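PDB 6P2I: glycerate dehydrogenase from Bacillus sp. 5mfcol3.1, which reduces acyclic imino acids formed in situ by a partner oxidase, probably with NADPH as the hydride donor. Local coordinates for residues P9-S14 with E281-N286; S75-D80 with T227-L232; P95-Q100 with M287-E292; I294-Y297 with P302-V305. All blocks are in the same frame, centred on the assembly; numbering follows the deposited sequence. Where two conformers were deposited one is given.

Three of the four contacts use helix 280-298: interaction 1 near its start, interaction 3 at mid-length, interaction 4 toward its end. Interactions 1 and 3 touch each other, as do interactions 3 and 4. Interaction 2 stands apart, spanning the cleft between the two sheets; its centre is about 18 Å from that of interaction 3. Interactions 1, 2 and 4 are surface contacts, whereas interaction 3 is partly buried. Their chemistry differs with their place in the fold: a guanidinium stacked on a phenol in 1, a salt bridge in 2, a carboxylate held by backbone amides in 3, and mainly van der Waals packing in 4. Interactions 1 to 3 all reach D-arginine, and 2 and 3 also the dinucleotide.

Interaction 1. Residues P9-S14 with E281-N286; sequences PTYLPS and EAREKN. With DAR (D-arginine), chain D.
Tyr11 and Arg283 form the tight half of this contact. The guanidinium lies flat on the phenol ring, with planes 7° apart. Arg283 CZ comes within 3.4 Å of Tyr11 CE1. The aliphatic arm joins in: Arg283 CD sits 3.6 Å from the centroid of the Tyr11 ring, almost on its normal, which meets the geometry of a CH-pi contact. Pro13 CD packs over the opposite face, so the ring is held between a proline and an arginine. Tyr11 reaches the helix because its CG stands anti to the backbone N (chi1 -176°), while the arginine chain, extended from CG to NE, crosses it at about a right angle. Arg283 NH1 has its own partner in Tyr278 OH.

The Glu284 side is looser. Only the end of that bent chain arrives, and it buries far less surface than the tyrosine; Tyr11 OH donates to the syn lone pair of Glu284 OE1 over 2.7 Å, while Glu284 OE2 accepts from Trp15 NE1. All three touching residues remain partly exposed.

Farther along the helix, Asn286 OD1 accepts from NH1 of D-arginine at 2.8 Å. The loop 9-14 links strand 2-5 to helix 14-23, with Leu12 packed on strand 25-28, and the start of helix 280-298 meets the second subunit, where Glu281 forms a salt bridge with Lys143 of that subunit.

Interaction 2. Residues S75-D80 with T227-L232; sequences SYDYID and TCRGNL. With NAP (NADP nicotinamide-adenine-dinucleotide phosphate), chain C; DAR (D-arginine), chain D.
Arg229 and Asp77 meet through a salt bridge that accounts for nearly all of the surface buried here. In the arginine conformer considered, one of two modelled, CB directs the chain toward 75-80 and a bend at chi2 (-75°) sets it alongside the carboxylate. Arg229 CG already lies 3.3 Å from Asp77 OD2, and CD follows at 3.6 Å from the same oxygen. NE then donates to Asp77 OD2 across 2.8 Å with an N-H...O angle of 158°. The acceptor sits near the guanidinium plane, at its edge, but the proton arrives somewhat out of the carboxylate plane, on the syn side. Only NE to OD2 is bonded; Arg229 NH1 stays 3.6 Å from Asp77 OD1, consistent with planes 53° apart.

The two segments follow strands of different sheets, 68-71 and 223-226, so the bridge spans the cleft of the two-domain D-isomer specific 2-hydroxyacid dehydrogenase architecture. With alanine at the position of Asp77, Arg229 NE would probably lose its carboxylate mate and the guanidinium would be freer to turn, close to the like charge of Arg202.

Both ligands lie beside the bridge. Ser75 N donates to OXT of D-arginine at 2.6 Å, and the nicotinamide N7N gives its hydrogen to Thr227 O at 2.8 Å. Cys228 SG comes to 3.5 Å from the ribose O4D of the dinucleotide.

Interaction 3. Residues P95-Q100 with M287-E292; sequences PQYSKQ and MYELIE. With DAR (D-arginine), chain D; NAP (NADP nicotinamide-adenine-dinucleotide phosphate), chain C; EDO (1,2-ethanediol), chain I.
The loop 95-100, which lines both ligand pockets before running into helix 99-114, wraps its backbone at Pro95, Gln96 and Tyr97 round the carboxylate of Glu289 on helix 280-298. The strongest link is Gln96 N to Glu289 OE2, 2.8 Å long, with an N-H...O angle of 141° and the syn lone pair as acceptor. Weak bonds add to it: Gln96 N also makes a weak bond to Glu289 OE1, and Tyr97 N reaches Glu289 OE1 at 3.2 Å. Pro95 has no amide hydrogen to give and contributes a carbon instead, its CD lying 3.4 Å from Glu289 OE2. The glutamate chain, extended beyond CG, carries its carboxylate to these amides.

Tyr97 CB and CD1 also lie against Glu289 OE1, with CD1 at 3.4 Å; ring and carboxylate planes are 78° apart. With CG between backbone N and carbonyl carbon (chi1 68°), the ring then leads away from the helix to D-arginine, although the modelled place of its hydroxyl is doubtful. Replacing Glu289 with an alanine would probably leave the amides of Gln96 and Tyr97 without their acceptor and the loop that presents Tyr97 less firmly placed.

Within the type I turn from Gln96 to Lys99, Ser98 OG stands 3.1 Å from C5N of the nicotinamide. The contact thus ties the loop leading into helix 99-114 to helix 280-298; in D-2-hydroxyacid dehydrogenases these two helices stand at the two chain crossings between the substrate and dinucleotide domains, consistent with the strand order here.

Interaction 4. Residues I294-Y297 with P302-V305; sequences IESY and PVNV
Ser296, Pro302 and Tyr297 bury the largest areas in this short-range contact, where the chain leaving helix 280-298 doubles back on it. Ser296 faces Val303: its OG is 3.8 Å from Val303 CG2, and its CB lies near both methyls, so the serine rests against both branches of the valine. This is packing alone as far as the hydroxyl is concerned, since Ser296 OG bonds to Glu292 O one turn earlier; the torsion that sets OG anti to the carbonyl carbon (chi1 -63°) turns it back along the helix.

Pro302 packs against the backbone as much as against side chains. Its N lies 3.5 Å from Ser296 O but carries no hydrogen. Its CA is 4.2 Å from Tyr297 N. The backbones come closest at the turn, where the CA atoms of Tyr297 and Pro302 are 4.3 Å apart, and diverge from there. After this reversal the tail runs beside strand 90-92, an outermost strand of the five-stranded parallel sheet, where Val303 O accepts from Ser92 OG and the backbone of Asn304 bonds to that of Asn93. The C-terminal end thus rejoins the domain built mainly from the start of the chain.

Tyr297 makes a lighter apolar touch, its CD1 standing 4.4 Å from Pro302 CG, while its ring stacks with that of Tyr68. Met90 receives both the tyrosine and the proline from the strand.

Interaction 1. Residues P9-S14 with E281-N286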
# COMPACT_ATOMS: atom_id res chain seq x y z
N PRO A 9 7.17 28.53 5.09
CA PRO A 9 7.28 27.19 5.69
C PRO A 9 6.02 26.39 5.46
O PRO A 9 4.90 26.90 5.59
CB PRO A 9 7.50 27.47 7.18
CG PRO A 9 7.80 28.95 7.29
CD PRO A 9 7.13 29.60 6.11
N THR A 10 6.20 25.11 5.13
CA THR A 10 5.07 24.20 5.16
C THR A 10 4.54 24.06 6.57
O THR A 10 3.32 24.09 6.80
CB THR A 10 5.47 22.84 4.61
OG1 THR A 10 5.69 22.95 3.21
CG2 THR A 10 4.35 21.82 4.90
N TYR A 11 5.45 23.95 7.54
CA TYR A 11 5.09 23.67 8.92
C TYR A 11 6.06 24.42 9.83
O TYR A 11 7.27 24.26 9.70
CB TYR A 11 5.14 22.16 9.19
CG TYR A 11 4.69 21.75 10.57
CD1 TYR A 11 3.41 22.02 11.02
CD2 TYR A 11 5.56 21.07 11.42
CE1 TYR A 11 2.99 21.65 12.29
CE2 TYR A 11 5.15 20.69 12.69
CZ TYR A 11 3.87 20.97 13.12
OH TYR A 11 3.46 20.59 14.37
N LEU A 12 5.51 25.27 10.70
CA LEU A 12 6.32 26.04 11.64
C LEU A 12 5.39 26.47 12.77
O LEU A 12 4.94 27.62 12.83
CB LEU A 12 6.99 27.24 10.97
CG LEU A 12 8.11 27.88 11.82
CD1 LEU A 12 9.37 26.99 11.84
CD2 LEU A 12 8.45 29.29 11.32
N PRO A 13 5.10 25.55 13.69
CA PRO A 13 4.11 25.83 14.73
C PRO A 13 4.65 26.82 15.74
O PRO A 13 5.85 27.11 15.80
CB PRO A 13 3.87 24.46 15.36
CG PRO A 13 5.15 23.71 15.11
CD PRO A 13 5.67 24.20 13.78
N SER A 14 3.72 27.34 16.56
CA SER A 14 4.06 28.38 17.52
C SER A 14 5.18 27.96 18.46
O SER A 14 6.04 28.77 18.81
CB SER A 14 2.82 28.77 18.34
OG SER A 14 1.84 29.38 17.52
N GLU A 281 4.34 12.51 12.18
CA GLU A 281 5.61 12.20 12.82
C GLU A 281 6.77 12.89 12.11
O GLU A 281 7.68 13.42 12.76
CB GLU A 281 5.84 10.69 12.88
CG GLU A 281 4.80 9.90 13.68
CD GLU A 281 3.47 9.64 12.93
OE1 GLU A 281 3.38 9.89 11.71
OE2 GLU A 281 2.51 9.17 13.58
N ALA A 282 6.76 12.88 10.77
CA ALA A 282 7.86 13.47 10.02
C ALA A 282 7.95 14.98 10.22
O ALA A 282 9.03 15.52 10.43
CB ALA A 282 7.73 13.14 8.53
N ARG A 283 6.82 15.68 10.13
CA ARG A 283 6.91 17.13 10.23
C ARG A 283 7.32 17.57 11.63
O ARG A 283 7.98 18.59 11.78
CB ARG A 283 5.58 17.79 9.81
CG ARG A 283 4.44 17.62 10.80
CD ARG A 283 3.19 18.33 10.32
NE ARG A 283 2.16 18.40 11.34
CZ ARG A 283 1.01 19.06 11.20
NH1 ARG A 283 0.74 19.70 10.07
NH2 ARG A 283 0.14 19.07 12.20
N GLU A 284 6.97 16.79 12.66
CA GLU A 284 7.46 17.11 13.99
C GLU A 284 8.96 16.85 14.09
O GLU A 284 9.71 17.69 14.61
CB GLU A 284 6.69 16.32 15.05
CG GLU A 284 6.52 17.08 16.37
CD GLU A 284 5.64 18.33 16.24
OE1 GLU A 284 4.91 18.46 15.23
OE2 GLU A 284 5.68 19.18 17.15
N LYS A 285 9.41 15.70 13.60
CA LYS A 285 10.84 15.42 13.59
C LYS A 285 11.60 16.48 12.81
O LYS A 285 12.73 16.82 13.16
CB LYS A 285 11.11 14.04 12.98
CG LYS A 285 10.88 12.90 13.95
CD LYS A 285 10.93 11.56 13.19
CE LYS A 285 11.20 10.39 14.10
NZ LYS A 285 11.36 9.15 13.29
N ASN A 286 11.00 16.99 11.73
CA ASN A 286 11.62 18.05 10.94
C ASN A 286 11.94 19.25 11.82
O ASN A 286 13.01 19.85 11.71
CB ASN A 286 10.68 18.42 9.79
CG ASN A 286 11.36 19.13 8.61
OD1 ASN A 286 10.69 19.45 7.62
ND2 ASN A 286 12.66 19.40 8.72
N DAR D . 12.26 17.03 -1.14
CA DAR D . 12.03 16.33 0.12
CB DAR D . 10.72 16.76 0.78
CG DAR D . 10.69 18.24 1.18
CD DAR D . 9.59 18.54 2.19
NE DAR D . 9.57 19.90 2.72
CZ DAR D . 9.71 20.13 4.03
NH1 DAR D . 10.32 19.24 4.81
NH2 DAR D . 9.25 21.26 4.58
C DAR D . 13.23 16.47 1.03
O DAR D . 13.13 16.46 2.27
OXT DAR D . 14.34 16.58 0.50

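Interaction 2. Residues S75-D80 with T227-L232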
# COMPACT_ATOMS: atom_id res chain seq x y z
N SER A 75 16.86 16.96 0.93
CA SER A 75 17.52 17.31 -0.32
C SER A 75 18.18 18.68 -0.21
O SER A 75 17.73 19.56 0.52
CB SER A 75 16.50 17.30 -1.47
OG SER A 75 16.91 18.13 -2.54
N TYR A 76 19.28 18.83 -0.94
CA TYR A 76 19.92 20.14 -1.04
C TYR A 76 20.36 20.39 -2.47
O TYR A 76 21.30 21.16 -2.72
CB TYR A 76 21.09 20.25 -0.06
CG TYR A 76 22.03 19.07 -0.09
CD1 TYR A 76 23.05 19.02 -1.02
CD2 TYR A 76 21.88 18.00 0.79
CE1 TYR A 76 23.91 17.94 -1.07
CE2 TYR A 76 22.74 16.92 0.74
CZ TYR A 76 23.75 16.90 -0.19
OH TYR A 76 24.62 15.84 -0.25
N ASP A 77 19.67 19.77 -3.43
CA ASP A 77 20.06 19.85 -4.83
C ASP A 77 19.74 21.20 -5.44
O ASP A 77 20.22 21.49 -6.54
CB ASP A 77 19.37 18.74 -5.64
CG ASP A 77 17.85 18.77 -5.52
OD1 ASP A 77 17.31 19.62 -4.79
OD2 ASP A 77 17.19 17.91 -6.15
N TYR A 78 18.95 22.03 -4.76
CA TYR A 78 18.61 23.36 -5.23
C TYR A 78 19.54 24.42 -4.66
O TYR A 78 19.35 25.62 -4.91
CB TYR A 78 17.14 23.66 -4.90
CG TYR A 78 16.78 23.51 -3.43
CD1 TYR A 78 16.52 22.26 -2.86
CD2 TYR A 78 16.70 24.63 -2.61
CE1 TYR A 78 16.19 22.14 -1.52
CE2 TYR A 78 16.36 24.52 -1.29
CZ TYR A 78 16.12 23.27 -0.74
OH TYR A 78 15.79 23.17 0.59
N ILE A 79 20.56 24.00 -3.91
CA ILE A 79 21.53 24.86 -3.26
C ILE A 79 22.91 24.55 -3.82
O ILE A 79 23.31 23.38 -3.87
CB ILE A 79 21.52 24.63 -1.74
CG1 ILE A 79 20.11 24.81 -1.18
CG2 ILE A 79 22.45 25.56 -1.06
CD1 ILE A 79 19.62 26.21 -1.30
N ASP A 80 23.65 25.58 -4.23
CA ASP A 80 25.02 25.37 -4.71
C ASP A 80 25.94 25.25 -3.50
O ASP A 80 26.55 26.22 -3.05
CB ASP A 80 25.47 26.51 -5.63
CG ASP A 80 26.74 26.16 -6.41
OD1 ASP A 80 26.84 26.56 -7.59
OD2 ASP A 80 27.64 25.50 -5.85
N THR A 227 10.31 8.07 -5.35
CA THR A 227 10.07 9.12 -4.36
C THR A 227 11.17 10.18 -4.38
O THR A 227 11.23 11.00 -3.46
CB THR A 227 9.96 8.54 -2.95
OG1 THR A 227 11.14 7.78 -2.64
CG2 THR A 227 8.77 7.59 -2.84
N CYS A 228 12.05 10.16 -5.38
CA CYS A 228 13.09 11.16 -5.53
C CYS A 228 12.78 12.05 -6.73
O CYS A 228 11.68 12.03 -7.28
CB CYS A 228 14.45 10.48 -5.65
SG CYS A 228 14.96 9.60 -4.15
N ARG A 229 13.77 12.86 -7.13
CA ARG A 229 13.56 13.81 -8.21
C ARG A 229 13.19 13.09 -9.50
O ARG A 229 13.70 12.01 -9.80
CB ARG A 229 14.82 14.65 -8.43
CG ARG A 229 15.01 15.74 -7.39
CD ARG A 229 14.07 16.91 -7.62
NE ARG A 229 14.65 18.18 -7.20
CZ ARG A 229 14.17 19.37 -7.55
NH1 ARG A 229 14.75 20.47 -7.12
NH2 ARG A 229 13.09 19.44 -8.32
N GLY A 230 12.29 13.70 -10.28
CA GLY A 230 11.96 13.15 -11.58
C GLY A 230 13.14 13.16 -12.53
O GLY A 230 13.25 12.29 -13.41
N ASN A 231 14.05 14.12 -12.35
CA ASN A 231 15.24 14.28 -13.18
C ASN A 231 16.23 13.13 -13.08
O ASN A 231 17.19 13.09 -13.86
CB ASN A 231 15.94 15.58 -12.78
CG ASN A 231 14.95 16.69 -12.49
OD1 ASN A 231 14.31 16.72 -11.43
ND2 ASN A 231 14.80 17.60 -13.45
N LEU A 232 16.04 12.20 -12.13
CA LEU A 232 16.90 11.03 -12.05
C LEU A 232 16.65 10.07 -13.20
O LEU A 232 17.49 9.19 -13.45
CB LEU A 232 16.67 10.30 -10.73
CG LEU A 232 17.02 11.08 -9.46
CD1 LEU A 232 16.61 10.29 -8.25
CD2 LEU A 232 18.51 11.38 -9.41
PA NAP C . 21.19 9.36 2.05
O1A NAP C . 22.25 10.40 1.74
O2A NAP C . 21.09 8.80 3.43
O5B NAP C . 21.41 8.14 1.04
C5B NAP C . 21.74 8.35 -0.33
C4B NAP C . 22.09 7.00 -0.93
O4B NAP C . 22.32 7.19 -2.32
C3B NAP C . 23.39 6.43 -0.34
O3B NAP C . 23.33 4.99 -0.39
C2B NAP C . 24.44 6.88 -1.32
O2B NAP C . 25.59 6.05 -1.34
C1B NAP C . 23.65 6.74 -2.61
N9A NAP C . 24.27 7.50 -3.71
C8A NAP C . 24.65 8.79 -3.69
N7A NAP C . 25.21 9.13 -4.88
C5A NAP C . 25.21 8.02 -5.65
C6A NAP C . 25.65 7.68 -7.01
N6A NAP C . 26.23 8.61 -7.81
N1A NAP C . 25.45 6.41 -7.43
C2A NAP C . 24.87 5.47 -6.65
N3A NAP C . 24.44 5.70 -5.39
C4A NAP C . 24.59 6.95 -4.86
O3 NAP C . 19.81 10.00 1.52
PN NAP C . 18.32 9.68 2.04
O1N NAP C . 18.08 10.32 3.38
O2N NAP C . 18.04 8.20 1.90
O5D NAP C . 17.46 10.50 0.95
C5D NAP C . 17.56 10.18 -0.44
C4D NAP C . 16.75 11.16 -1.27
O4D NAP C . 15.37 11.01 -0.96
C3D NAP C . 17.02 12.62 -0.97
O3D NAP C . 18.18 13.12 -1.64
C2D NAP C . 15.73 13.29 -1.43
O2D NAP C . 15.90 13.77 -2.77
C1D NAP C . 14.68 12.18 -1.38
N1N NAP C . 13.61 12.52 -0.43
C2N NAP C . 12.34 12.55 -0.86
C3N NAP C . 11.30 12.88 0.01
C7N NAP C . 9.88 12.94 -0.49
O7N NAP C . 9.03 13.53 0.16
N7N NAP C . 9.56 12.40 -1.68
C4N NAP C . 11.60 13.20 1.33
C5N NAP C . 12.94 13.17 1.75
C6N NAP C . 13.92 12.82 0.84
P2B NAP C . 26.83 6.23 -0.33
O1X NAP C . 27.27 7.68 -0.48
O2X NAP C . 26.28 5.94 1.04
O3X NAP C . 27.81 5.19 -0.80
N DAR D . 12.26 17.03 -1.14
CA DAR D . 12.03 16.33 0.12
CB DAR D . 10.72 16.76 0.78
CG DAR D . 10.69 18.24 1.18
CD DAR D . 9.59 18.54 2.19
NE DAR D . 9.57 19.90 2.72
CZ DAR D . 9.71 20.13 4.03
NH1 DAR D . 10.32 19.24 4.81
NH2 DAR D . 9.25 21.26 4.58
C DAR D . 13.23 16.47 1.03
O DAR D . 13.13 16.46 2.27
OXT DAR D . 14.34 16.58 0.50

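Interaction 3. Residues P95-Q100 with M287-E292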
# COMPACT_ATOMS: atom_id res chain seq x y z
N PRO A 95 18.26 15.60 8.11
CA PRO A 95 18.63 14.39 7.35
C PRO A 95 17.72 13.19 7.50
O PRO A 95 17.80 12.30 6.66
CB PRO A 95 20.01 14.05 7.91
CG PRO A 95 19.97 14.54 9.32
CD PRO A 95 19.13 15.80 9.29
N GLN A 96 16.92 13.10 8.57
CA GLN A 96 16.21 11.84 8.81
C GLN A 96 14.71 11.99 9.08
O GLN A 96 14.03 10.97 9.22
CB GLN A 96 16.85 11.08 9.99
CG GLN A 96 18.34 10.85 9.84
CD GLN A 96 18.86 9.78 10.77
OE1 GLN A 96 18.11 8.92 11.25
NE2 GLN A 96 20.17 9.80 11.02
N TYR A 97 14.19 13.22 9.13
CA TYR A 97 12.83 13.43 9.61
C TYR A 97 11.80 12.61 8.83
O TYR A 97 10.80 12.19 9.42
CB TYR A 97 12.46 14.93 9.52
CG TYR A 97 12.35 15.46 8.10
CD1 TYR A 97 13.49 15.84 7.38
CD2 TYR A 97 11.12 15.59 7.48
CE1 TYR A 97 13.38 16.30 6.07
CE2 TYR A 97 11.01 16.04 6.18
CZ TYR A 97 12.14 16.40 5.48
OH TYR A 97 12.02 16.85 4.18
N SER A 98 12.00 12.40 7.54
CA SER A 98 10.94 11.82 6.73
C SER A 98 11.14 10.35 6.38
O SER A 98 10.30 9.79 5.67
CB SER A 98 10.77 12.60 5.41
OG SER A 98 11.79 12.26 4.50
N LYS A 99 12.21 9.71 6.85
CA LYS A 99 12.58 8.42 6.26
C LYS A 99 11.49 7.37 6.47
O LYS A 99 11.26 6.55 5.57
CB LYS A 99 13.94 7.94 6.77
CG LYS A 99 14.06 7.55 8.24
CD LYS A 99 15.53 7.17 8.53
CE LYS A 99 15.73 6.75 9.99
NZ LYS A 99 17.07 6.14 10.25
N GLN A 100 10.81 7.38 7.61
CA GLN A 100 9.73 6.40 7.81
C GLN A 100 8.53 6.73 6.94
O GLN A 100 7.92 5.83 6.34
CB GLN A 100 9.33 6.32 9.28
CG GLN A 100 8.25 5.27 9.56
CD GLN A 100 8.79 3.86 9.44
OE1 GLN A 100 9.97 3.61 9.68
NE2 GLN A 100 7.91 2.92 9.07
N MET A 287 11.01 19.59 12.72
CA MET A 287 11.23 20.70 13.65
C MET A 287 12.33 20.37 14.64
O MET A 287 13.16 21.23 14.97
CB MET A 287 9.93 21.03 14.38
CG MET A 287 8.78 21.44 13.47
SD MET A 287 9.12 22.94 12.51
CE MET A 287 9.64 22.27 10.93
N TYR A 288 12.35 19.13 15.15
CA TYR A 288 13.41 18.75 16.09
C TYR A 288 14.78 18.86 15.43
O TYR A 288 15.75 19.28 16.08
CB TYR A 288 13.21 17.33 16.61
CG TYR A 288 11.89 17.01 17.29
CD1 TYR A 288 11.14 17.97 17.93
CD2 TYR A 288 11.42 15.69 17.32
CE1 TYR A 288 9.94 17.66 18.57
CE2 TYR A 288 10.23 15.36 17.95
CZ TYR A 288 9.49 16.34 18.57
OH TYR A 288 8.30 16.00 19.19
N GLU A 289 14.88 18.46 14.16
CA GLU A 289 16.16 18.52 13.45
C GLU A 289 16.57 19.97 13.19
O GLU A 289 17.74 20.32 13.37
CB GLU A 289 16.09 17.75 12.13
CG GLU A 289 16.13 16.23 12.35
CD GLU A 289 16.14 15.42 11.06
OE1 GLU A 289 15.62 15.89 10.03
OE2 GLU A 289 16.65 14.28 11.09
N LEU A 290 15.62 20.80 12.77
CA LEU A 290 15.91 22.22 12.58
C LEU A 290 16.47 22.84 13.86
O LEU A 290 17.46 23.58 13.83
CB LEU A 290 14.63 22.94 12.15
CG LEU A 290 14.70 24.46 12.18
CD1 LEU A 290 15.74 24.97 11.21
CD2 LEU A 290 13.34 25.03 11.88
N ILE A 291 15.83 22.54 14.99
CA ILE A 291 16.26 23.12 16.26
C ILE A 291 17.60 22.54 16.68
O ILE A 291 18.46 23.25 17.22
CB ILE A 291 15.17 22.90 17.34
CG1 ILE A 291 13.98 23.80 17.05
CG2 ILE A 291 15.72 23.16 18.74
CD1 ILE A 291 12.69 23.37 17.72
N GLU A 292 17.81 21.24 16.44
CA GLU A 292 19.09 20.64 16.77
C GLU A 292 20.21 21.26 15.95
O GLU A 292 21.31 21.48 16.46
CB GLU A 292 19.05 19.13 16.56
CG GLU A 292 20.39 18.48 16.82
CD GLU A 292 20.32 16.97 16.74
OE1 GLU A 292 19.29 16.46 16.25
OE2 GLU A 292 21.29 16.31 17.16
N DAR D . 12.26 17.03 -1.14
CA DAR D . 12.03 16.33 0.12
CB DAR D . 10.72 16.76 0.78
CG DAR D . 10.69 18.24 1.18
CD DAR D . 9.59 18.54 2.19
NE DAR D . 9.57 19.90 2.72
CZ DAR D . 9.71 20.13 4.03
NH1 DAR D . 10.32 19.24 4.81
NH2 DAR D . 9.25 21.26 4.58
C DAR D . 13.23 16.47 1.03
O DAR D . 13.13 16.46 2.27
OXT DAR D . 14.34 16.58 0.50
PA NAP C . 21.19 9.36 2.05
O1A NAP C . 22.25 10.40 1.74
O2A NAP C . 21.09 8.80 3.43
O5B NAP C . 21.41 8.14 1.04
C5B NAP C . 21.74 8.35 -0.33
C4B NAP C . 22.09 7.00 -0.93
O4B NAP C . 22.32 7.19 -2.32
C3B NAP C . 23.39 6.43 -0.34
O3B NAP C . 23.33 4.99 -0.39
C2B NAP C . 24.44 6.88 -1.32
O2B NAP C . 25.59 6.05 -1.34
C1B NAP C . 23.65 6.74 -2.61
N9A NAP C . 24.27 7.50 -3.71
C8A NAP C . 24.65 8.79 -3.69
N7A NAP C . 25.21 9.13 -4.88
C5A NAP C . 25.21 8.02 -5.65
C6A NAP C . 25.65 7.68 -7.01
N6A NAP C . 26.23 8.61 -7.81
N1A NAP C . 25.45 6.41 -7.43
C2A NAP C . 24.87 5.47 -6.65
N3A NAP C . 24.44 5.70 -5.39
C4A NAP C . 24.59 6.95 -4.86
O3 NAP C . 19.81 10.00 1.52
PN NAP C . 18.32 9.68 2.04
O1N NAP C . 18.08 10.32 3.38
O2N NAP C . 18.04 8.20 1.90
O5D NAP C . 17.46 10.50 0.95
C5D NAP C . 17.56 10.18 -0.44
C4D NAP C . 16.75 11.16 -1.27
O4D NAP C . 15.37 11.01 -0.96
C3D NAP C . 17.02 12.62 -0.97
O3D NAP C . 18.18 13.12 -1.64
C2D NAP C . 15.73 13.29 -1.43
O2D NAP C . 15.90 13.77 -2.77
C1D NAP C . 14.68 12.18 -1.38
N1N NAP C . 13.61 12.52 -0.43
C2N NAP C . 12.34 12.55 -0.86
C3N NAP C . 11.30 12.88 0.01
C7N NAP C . 9.88 12.94 -0.49
O7N NAP C . 9.03 13.53 0.16
N7N NAP C . 9.56 12.40 -1.68
C4N NAP C . 11.60 13.20 1.33
C5N NAP C . 12.94 13.17 1.75
C6N NAP C . 13.92 12.82 0.84
P2B NAP C . 26.83 6.23 -0.33
O1X NAP C . 27.27 7.68 -0.48
O2X NAP C . 26.28 5.94 1.04
O3X NAP C . 27.81 5.19 -0.80
C1 EDO I . 10.71 0.27 9.27
O1 EDO I . 11.07 1.29 10.22
C2 EDO I . 9.58 -0.59 9.84
O2 EDO I . 8.35 0.14 9.84

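Interaction 4. Residues I294-Y297 with P302-V305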
# COMPACT_ATOMS: atom_id res chain seq x y z
N ILE A 294 20.32 24.37 14.88
CA ILE A 294 20.60 25.70 15.43
C ILE A 294 21.37 25.59 16.73
O ILE A 294 22.40 26.25 16.93
CB ILE A 294 19.28 26.48 15.61
CG1 ILE A 294 18.65 26.75 14.24
CG2 ILE A 294 19.53 27.76 16.39
CD1 ILE A 294 17.21 27.25 14.29
N GLU A 295 20.87 24.77 17.66
CA GLU A 295 21.52 24.64 18.96
C GLU A 295 22.96 24.17 18.80
O GLU A 295 23.88 24.72 19.42
CB GLU A 295 20.74 23.66 19.84
N SER A 296 23.18 23.15 17.97
CA SER A 296 24.51 22.57 17.83
C SER A 296 25.48 23.56 17.19
O SER A 296 26.66 23.60 17.54
CB SER A 296 24.45 21.28 17.00
OG SER A 296 23.67 20.30 17.66
N TYR A 297 24.98 24.36 16.25
CA TYR A 297 25.83 25.38 15.64
C TYR A 297 26.23 26.43 16.67
O TYR A 297 27.40 26.83 16.75
CB TYR A 297 25.10 26.02 14.47
CG TYR A 297 25.86 27.14 13.81
CD1 TYR A 297 26.80 26.88 12.82
CD2 TYR A 297 25.62 28.47 14.17
CE1 TYR A 297 27.49 27.93 12.21
CE2 TYR A 297 26.31 29.50 13.57
CZ TYR A 297 27.24 29.22 12.59
OH TYR A 297 27.92 30.27 11.98
N PRO A 302 28.68 21.84 15.25
CA PRO A 302 27.59 21.72 14.27
C PRO A 302 27.37 20.27 13.86
O PRO A 302 28.30 19.46 13.85
CB PRO A 302 28.08 22.55 13.08
CG PRO A 302 29.29 23.30 13.57
CD PRO A 302 29.86 22.52 14.69
N VAL A 303 26.12 19.96 13.51
CA VAL A 303 25.74 18.62 13.07
C VAL A 303 25.11 18.71 11.69
O VAL A 303 24.75 19.78 11.20
CB VAL A 303 24.78 17.94 14.06
CG1 VAL A 303 25.48 17.72 15.41
CG2 VAL A 303 23.51 18.75 14.22
N ASN A 304 25.01 17.54 11.04
CA ASN A 304 24.37 17.41 9.74
C ASN A 304 25.00 18.32 8.68
O ASN A 304 24.32 18.78 7.76
CB ASN A 304 22.86 17.67 9.84
CG ASN A 304 22.19 16.81 10.91
OD1 ASN A 304 22.50 15.63 11.05
ND2 ASN A 304 21.29 17.42 11.67
N VAL A 305 26.30 18.54 8.79
CA VAL A 305 27.00 19.46 7.90
C VAL A 305 27.18 18.80 6.54
O VAL A 305 27.63 17.65 6.44
CB VAL A 305 28.34 19.89 8.50
CG1 VAL A 305 29.08 20.83 7.55
CG2 VAL A 305 28.12 20.60 9.83